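Long-range contacts in membrane-bound lytic murein transglycosylase A (Burkholderia pseudomallei, PDB 6QK4), which probably cleaves the MurNAc–GlcNAc linkages of peptidoglycan, leaving a 1,6-anhydro bond on the MurNAc, as a lytic transglycosylase of the cell wall: residues L102-E108 with R317-G323; E270-V275 with R301-D307. All coordinates share one frame; numbering follows the deposited sequence.

Overall arrangement
Both contacts are parallel strand pairings inside the fold, their centres about 5 Å (contact 1) and 10 Å (contact 2) from its centre and about 8 Å apart. In sequence the order is 102-108, 270-275, 301-307, 317-323, so both segments of contact 2 come between those of contact 1. Strand 272-274 joins them, running antiparallel beside strand 317-324 and parallel beside strand 298-307. Glu270 bonds to Tyr320 OH through its carboxylate and to Phe321 through its backbone; Asp307 of contact 2 takes the hydroxyl of Tyr106 of contact 1. The arrangement is consistent with a double-psi beta-barrel, as in MltA relatives, built in part from strand 101-114 and from these three strands, more than 150 residues later.

Contact 1 (L102-E108 with R317-G323); sequences LVTGYYE and RADYFWG
Strands 102-108 and 317-323 run parallel, their axes at 33° and 4.1 Å apart at closest, in register from Val103 opposite Ala318 to Tyr106 opposite Phe321. Backbone bonds continue past that register to Glu108 N on Gly323 O. Leu102, Thr104, Tyr106, Arg317, Asp319 and Phe321 share one face. There Thr104 OG1 is the centre of a polar chain: Arg317 grips it end-on with NH1 (2.9 Å) and NH2 (3.3 Å), the oxygen lying in the guanidinium plane. The hydroxyl in turn donates to Asp319 OD1 at 2.7 Å, meeting it from above the carboxylate plane. It thus bridges the guanidinium and the carboxylate, accepting from one and donating to the other. Arg317 lies with CG trans to its backbone N (chi1 -177°) and bends at chi2, which folds the guanidinium back over the neighbouring strand; NH1 also reaches Leu102 O, from above the carbonyl plane, while Leu102 CD2 sits over the centre of one guanidinium face. Further along, the edge of Phe321 points at the face of Tyr106, ring planes 55° apart, with Phe321 CD1 offset toward the rim. Asp319 O lies at the Tyr106 edge, in plane, 3.3 Å from CE1. Tyr106 OH hydrogen-bonds Asp307 OD2 of strand 298-307. On the face of Val103, Ala318 and Tyr320, Val103 CG1 packs on Tyr320 CB, 4.1 Å away. The pairing ties strand 101-114 to the 3D-domain strands, consistent with a double-psi beta-barrel. Strand 336-346 bonds to Val103 and strand 272-274 to Asp319 and Phe321, while helix 326-334 covers Tyr107 and Trp322.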
loop_
_atom_site.group_PDB
_atom_site.type_symbol
_atom_site.label_atom_id
_atom_site.label_comp_id
_atom_site.label_asym_id
_atom_site.label_seq_id
_atom_site.Cartn_x
_atom_site.Cartn_y
_atom_site.Cartn_z
ATOM N N LEU A 102 -12.796 5.557 7.713
ATOM C CA LEU A 102 -12.502 4.299 7.057
ATOM C C LEU A 102 -11.002 4.176 6.772
ATOM O O LEU A 102 -10.367 5.123 6.274
ATOM C CB LEU A 102 -13.305 4.170 5.761
ATOM C CG LEU A 102 -13.000 2.957 4.914
ATOM C CD1 LEU A 102 -13.529 1.732 5.634
ATOM C CD2 LEU A 102 -13.618 3.099 3.531
ATOM N N VAL A 103 -10.435 3.021 7.112
ATOM C CA VAL A 103 -9.023 2.684 6.831
ATOM C C VAL A 103 -8.982 1.559 5.803
ATOM O O VAL A 103 -9.406 0.417 6.084
ATOM C CB VAL A 103 -8.283 2.224 8.090
ATOM C CG1 VAL A 103 -6.753 2.036 7.783
ATOM C CG2 VAL A 103 -8.450 3.304 9.156
ATOM N N THR A 104 -8.430 1.850 4.632
ATOM C CA THR A 104 -8.180 0.812 3.648
ATOM C C THR A 104 -6.669 0.541 3.591
ATOM O O THR A 104 -5.903 1.123 4.354
ATOM C CB THR A 104 -8.764 1.213 2.278
ATOM O OG1 THR A 104 -8.337 2.527 1.917
ATOM C CG2 THR A 104 -10.305 1.214 2.338
ATOM N N GLY A 105 -6.212 -0.316 2.669
ATOM C CA GLY A 105 -4.789 -0.639 2.622
ATOM C C GLY A 105 -4.226 -0.708 1.215
ATOM O O GLY A 105 -4.959 -0.896 0.247
ATOM N N TYR A 106 -2.912 -0.451 1.104
ATOM C CA TYR A 106 -2.238 -0.614 -0.193
ATOM C C TYR A 106 -0.850 -1.183 0.037
ATOM O O TYR A 106 -0.388 -1.349 1.184
ATOM C CB TYR A 106 -2.168 0.696 -0.973
ATOM C CG TYR A 106 -1.303 1.843 -0.478
ATOM C CD1 TYR A 106 -1.546 2.488 0.753
ATOM C CD2 TYR A 106 -0.269 2.349 -1.299
ATOM C CE1 TYR A 106 -0.757 3.594 1.106
ATOM C CE2 TYR A 106 0.467 3.454 -0.968
ATOM C CZ TYR A 106 0.228 4.048 0.268
ATOM O OH TYR A 106 0.981 5.162 0.573
ATOM N N TYR A 107 -0.207 -1.566 -1.070
ATOM C CA TYR A 107 1.091 -2.233 -1.009
ATOM C C TYR A 107 1.827 -1.946 -2.299
ATOM O O TYR A 107 1.264 -1.357 -3.246
ATOM C CB TYR A 107 0.941 -3.762 -0.808
ATOM C CG TYR A 107 0.549 -4.511 -2.061
ATOM C CD1 TYR A 107 -0.695 -4.345 -2.627
ATOM C CD2 TYR A 107 1.424 -5.434 -2.628
ATOM C CE1 TYR A 107 -1.079 -5.098 -3.753
ATOM C CE2 TYR A 107 1.059 -6.185 -3.751
ATOM C CZ TYR A 107 -0.183 -5.997 -4.298
ATOM O OH TYR A 107 -0.549 -6.758 -5.377
ATOM N N GLU A 108 3.092 -2.350 -2.322
ATOM C CA GLU A 108 3.863 -2.263 -3.564
ATOM C C GLU A 108 4.195 -3.660 -4.054
ATOM O O GLU A 108 4.873 -4.411 -3.347
ATOM C CB GLU A 108 5.124 -1.475 -3.303
ATOM C CG GLU A 108 6.045 -1.503 -4.520
ATOM C CD GLU A 108 5.753 -0.386 -5.489
ATOM O OE1 GLU A 108 4.567 0.038 -5.571
ATOM O OE2 GLU A 108 6.722 0.061 -6.167
ATOM N N ARG A 317 -9.832 9.469 7.127
ATOM C CA ARG A 317 -9.750 8.537 6.001
ATOM C C ARG A 317 -8.272 8.249 5.771
ATOM O O ARG A 317 -7.482 9.203 5.614
ATOM C CB ARG A 317 -10.351 9.196 4.759
ATOM C CG ARG A 317 -10.361 8.263 3.558
ATOM C CD ARG A 317 -11.408 7.100 3.770
ATOM N NE ARG A 317 -11.429 6.295 2.505
ATOM C CZ ARG A 317 -10.632 5.258 2.223
ATOM N NH1 ARG A 317 -9.782 4.807 3.103
ATOM N NH2 ARG A 317 -10.668 4.665 1.023
ATOM N N ALA A 318 -7.897 6.972 5.651
ATOM C CA ALA A 318 -6.493 6.691 5.385
ATOM C C ALA A 318 -6.360 5.439 4.520
ATOM O O ALA A 318 -7.164 4.485 4.644
ATOM C CB ALA A 318 -5.734 6.538 6.704
ATOM N N ASP A 319 -5.288 5.414 3.702
ATOM C CA ASP A 319 -4.812 4.170 3.078
ATOM C C ASP A 319 -3.533 3.729 3.810
ATOM O O ASP A 319 -2.531 4.452 3.801
ATOM C CB ASP A 319 -4.513 4.396 1.587
ATOM C CG ASP A 319 -5.058 3.299 0.680
ATOM O OD1 ASP A 319 -5.734 2.344 1.093
ATOM O OD2 ASP A 319 -4.783 3.365 -0.546
ATOM N N TYR A 320 -3.572 2.573 4.464
ATOM C CA TYR A 320 -2.442 2.099 5.277
ATOM C C TYR A 320 -1.432 1.360 4.388
ATOM O O TYR A 320 -1.806 0.381 3.718
ATOM C CB TYR A 320 -3.028 1.157 6.336
ATOM C CG TYR A 320 -2.128 0.645 7.410
ATOM C CD1 TYR A 320 -1.780 1.461 8.484
ATOM C CD2 TYR A 320 -1.648 -0.619 7.383
ATOM C CE1 TYR A 320 -0.956 0.976 9.496
ATOM C CE2 TYR A 320 -0.869 -1.148 8.409
ATOM C CZ TYR A 320 -0.515 -0.333 9.457
ATOM O OH TYR A 320 0.288 -0.838 10.453
ATOM N N PHE A 321 -0.172 1.808 4.382
ATOM C CA PHE A 321 0.829 1.157 3.529
ATOM C C PHE A 321 1.345 -0.086 4.224
ATOM O O PHE A 321 2.078 0.011 5.211
ATOM C CB PHE A 321 1.971 2.119 3.184
ATOM C CG PHE A 321 3.018 1.498 2.333
ATOM C CD1 PHE A 321 2.706 1.043 1.064
ATOM C CD2 PHE A 321 4.317 1.370 2.791
ATOM C CE1 PHE A 321 3.698 0.469 0.259
ATOM C CE2 PHE A 321 5.305 0.817 2.023
ATOM C CZ PHE A 321 5.008 0.389 0.709
ATOM N N TRP A 322 0.961 -1.265 3.704
ATOM C CA TRP A 322 1.384 -2.535 4.294
ATOM C C TRP A 322 2.801 -2.945 3.935
ATOM O O TRP A 322 3.381 -3.749 4.678
ATOM C CB TRP A 322 0.386 -3.650 3.895
ATOM C CG TRP A 322 -0.806 -3.654 4.740
ATOM C CD1 TRP A 322 -2.028 -3.095 4.452
ATOM C CD2 TRP A 322 -0.911 -4.187 6.063
ATOM N NE1 TRP A 322 -2.882 -3.294 5.477
ATOM C CE2 TRP A 322 -2.233 -3.950 6.494
ATOM C CE3 TRP A 322 -0.023 -4.843 6.920
ATOM C CZ2 TRP A 322 -2.704 -4.364 7.744
ATOM C CZ3 TRP A 322 -0.490 -5.238 8.171
ATOM C CH2 TRP A 322 -1.826 -5.012 8.557
ATOM N N GLY A 323 3.437 -2.360 2.890
ATOM C CA GLY A 323 4.776 -2.804 2.605
ATOM C C GLY A 323 4.888 -3.416 1.206
ATOM O O GLY A 323 4.035 -3.158 0.340
#

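Contact 2 (E270-V275 with R301-D307); sequences ERSIAV and RLVFAQD
The guanidinium groups of Arg271 and Arg301 stack, planes 18° apart and centres 3.6 Å from each other; Arg301 CD lies over one face of Arg271, and Arg271 NH2 over one face of Arg301, toward its rim. At the edge of Arg271, NH1 bonds Leu302 O on a lone pair, close to the guanidinium plane, at 2.7 Å. The edge of the Phe304 ring meets Arg271 O in plane. Two like charges this close would probably be eased by Asp39, which forms a salt bridge with Arg271 and a long, weak ion pair with Arg301. Arg301 NE gives only a weak bond to Glu270 O, whereas the Glu270 carboxylate turns to Tyr320. Ser272 OG donates to Gln306 OE1 at 2.7 Å, in the amide plane; with OG anti to the carbonyl carbon (chi1 -67°), this hydroxyl faces Gln306, and it also accepts from Thr268 N. On the face of Ile273 and Ala305, Ile273 CD1 meets Val303 CG2 (3.7 Å) and Ala305 CB meets Val275 CG2 (3.8 Å). The backbones are parallel, Ile273 N bonding Phe304 O and Ile273 O taking Gln306 N at 3.0 Å. Between Ile273 and Ala274 the register slips by one, a beta bulge that pairs Ala274 with Asp307. Helix 44-55 packs against Phe304. The 3D domain belongs to the double-psi beta-barrel clan, with which this bulged parallel pair is consistent.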
loop_
_atom_site.group_PDB
_atom_site.type_symbol
_atom_site.label_atom_id
_atom_site.label_comp_id
_atom_site.label_asym_id
_atom_site.label_seq_id
_atom_site.Cartn_x
_atom_site.Cartn_y
_atom_site.Cartn_z
ATOM N N GLU A 270 3.948 -0.211 7.239
ATOM C CA GLU A 270 3.167 -0.034 8.482
ATOM C C GLU A 270 3.496 1.217 9.275
ATOM O O GLU A 270 3.116 1.314 10.465
ATOM C CB GLU A 270 3.281 -1.274 9.364
ATOM C CG GLU A 270 2.764 -2.502 8.604
ATOM C CD GLU A 270 2.276 -3.615 9.590
ATOM O OE1 GLU A 270 1.357 -3.375 10.439
ATOM O OE2 GLU A 270 2.850 -4.725 9.479
ATOM N N ARG A 271 4.114 2.238 8.642
ATOM C CA ARG A 271 4.344 3.491 9.338
ATOM C C ARG A 271 4.029 4.679 8.454
ATOM O O ARG A 271 4.322 5.811 8.864
ATOM C CB ARG A 271 5.800 3.639 9.824
ATOM C CG ARG A 271 6.211 2.619 10.936
ATOM C CD ARG A 271 5.482 2.997 12.244
ATOM N NE ARG A 271 5.732 1.936 13.220
ATOM C CZ ARG A 271 5.116 1.884 14.398
ATOM N NH1 ARG A 271 4.267 2.868 14.696
ATOM N NH2 ARG A 271 5.323 0.814 15.247
ATOM N N SER A 272 3.523 4.456 7.227
ATOM C CA SER A 272 3.160 5.528 6.314
ATOM C C SER A 272 1.725 5.340 5.912
ATOM O O SER A 272 1.290 4.199 5.694
ATOM C CB SER A 272 4.003 5.493 5.017
ATOM O OG SER A 272 5.363 5.794 5.250
ATOM N N ILE A 273 0.964 6.428 5.843
ATOM C CA ILE A 273 -0.389 6.367 5.303
ATOM C C ILE A 273 -0.541 7.388 4.168
ATOM O O ILE A 273 0.124 8.429 4.119
ATOM C CB ILE A 273 -1.474 6.631 6.356
ATOM C CG1 ILE A 273 -1.223 7.960 7.114
ATOM C CG2 ILE A 273 -1.667 5.336 7.258
ATOM C CD1 ILE A 273 -2.475 8.343 7.986
ATOM N N ALA A 274 -1.398 7.027 3.203
ATOM C CA ALA A 274 -1.928 7.991 2.265
ATOM C C ALA A 274 -3.197 8.633 2.836
ATOM O O ALA A 274 -4.030 7.950 3.472
ATOM C CB ALA A 274 -2.239 7.294 0.929
ATOM N N VAL A 275 -3.308 9.964 2.656
ATOM C CA VAL A 275 -4.399 10.769 3.204
ATOM C C VAL A 275 -5.006 11.671 2.123
ATOM O O VAL A 275 -4.461 11.844 1.037
ATOM C CB VAL A 275 -3.962 11.641 4.396
ATOM C CG1 VAL A 275 -3.517 10.764 5.505
ATOM C CG2 VAL A 275 -2.807 12.599 3.932
ATOM N N ARG A 301 -1.451 2.288 15.829
ATOM C CA ARG A 301 -0.166 2.464 15.133
ATOM C C ARG A 301 0.090 3.957 14.934
ATOM O O ARG A 301 -0.793 4.652 14.401
ATOM C CB ARG A 301 -0.167 1.844 13.697
ATOM C CG ARG A 301 0.528 0.488 13.431
ATOM C CD ARG A 301 1.952 0.651 13.457
ATOM N NE ARG A 301 2.823 -0.416 12.989
ATOM C CZ ARG A 301 3.476 -1.270 13.769
ATOM N NH1 ARG A 301 3.208 -1.343 15.076
ATOM N NH2 ARG A 301 4.355 -2.099 13.227
ATOM N N LEU A 302 1.268 4.440 15.337
ATOM C CA LEU A 302 1.718 5.781 14.966
ATOM C C LEU A 302 2.256 5.708 13.549
ATOM O O LEU A 302 3.171 4.932 13.266
ATOM C CB LEU A 302 2.802 6.280 15.918
ATOM C CG LEU A 302 3.335 7.699 15.584
ATOM C CD1 LEU A 302 2.276 8.813 15.673
ATOM C CD2 LEU A 302 4.498 7.984 16.504
ATOM N N VAL A 303 1.655 6.494 12.660
ATOM C CA VAL A 303 2.016 6.521 11.249
ATOM C C VAL A 303 2.247 7.983 10.845
ATOM O O VAL A 303 2.001 8.950 11.605
ATOM C CB VAL A 303 0.918 5.880 10.376
ATOM C CG1 VAL A 303 0.657 4.398 10.852
ATOM C CG2 VAL A 303 -0.417 6.642 10.523
ATOM N N PHE A 304 2.720 8.156 9.597
ATOM C CA PHE A 304 2.987 9.517 9.095
ATOM C C PHE A 304 2.285 9.698 7.767
ATOM O O PHE A 304 2.315 8.798 6.932
ATOM C CB PHE A 304 4.494 9.750 8.918
ATOM C CG PHE A 304 5.235 9.812 10.231
ATOM C CD1 PHE A 304 5.613 8.648 10.844
ATOM C CD2 PHE A 304 5.597 11.059 10.779
ATOM C CE1 PHE A 304 6.304 8.717 12.081
ATOM C CE2 PHE A 304 6.279 11.152 12.008
ATOM C CZ PHE A 304 6.601 9.935 12.652
ATOM N N ALA A 305 1.615 10.845 7.589
ATOM C CA ALA A 305 0.935 11.138 6.318
ATOM C C ALA A 305 1.963 11.491 5.253
ATOM O O ALA A 305 2.523 12.591 5.253
ATOM C CB ALA A 305 -0.063 12.282 6.544
ATOM N N GLN A 306 2.273 10.526 4.366
ATOM C CA GLN A 306 3.398 10.671 3.467
ATOM C C GLN A 306 2.978 10.338 2.064
ATOM O O GLN A 306 3.859 10.231 1.194
ATOM C CB GLN A 306 4.600 9.801 3.893
ATOM C CG GLN A 306 5.094 10.224 5.350
ATOM C CD GLN A 306 6.316 9.440 5.835
ATOM O OE1 GLN A 306 6.423 8.211 5.631
ATOM N NE2 GLN A 306 7.150 10.109 6.624
ATOM N N ASP A 307 1.673 10.219 1.810
ATOM C CA ASP A 307 1.261 9.872 0.446
ATOM C C ASP A 307 -0.158 10.373 0.259
ATOM O O ASP A 307 -0.822 10.772 1.207
ATOM C CB ASP A 307 1.385 8.336 0.201
ATOM C CG ASP A 307 1.617 7.972 -1.317
ATOM O OD1 ASP A 307 1.686 8.886 -2.182
ATOM O OD2 ASP A 307 1.699 6.734 -1.603
#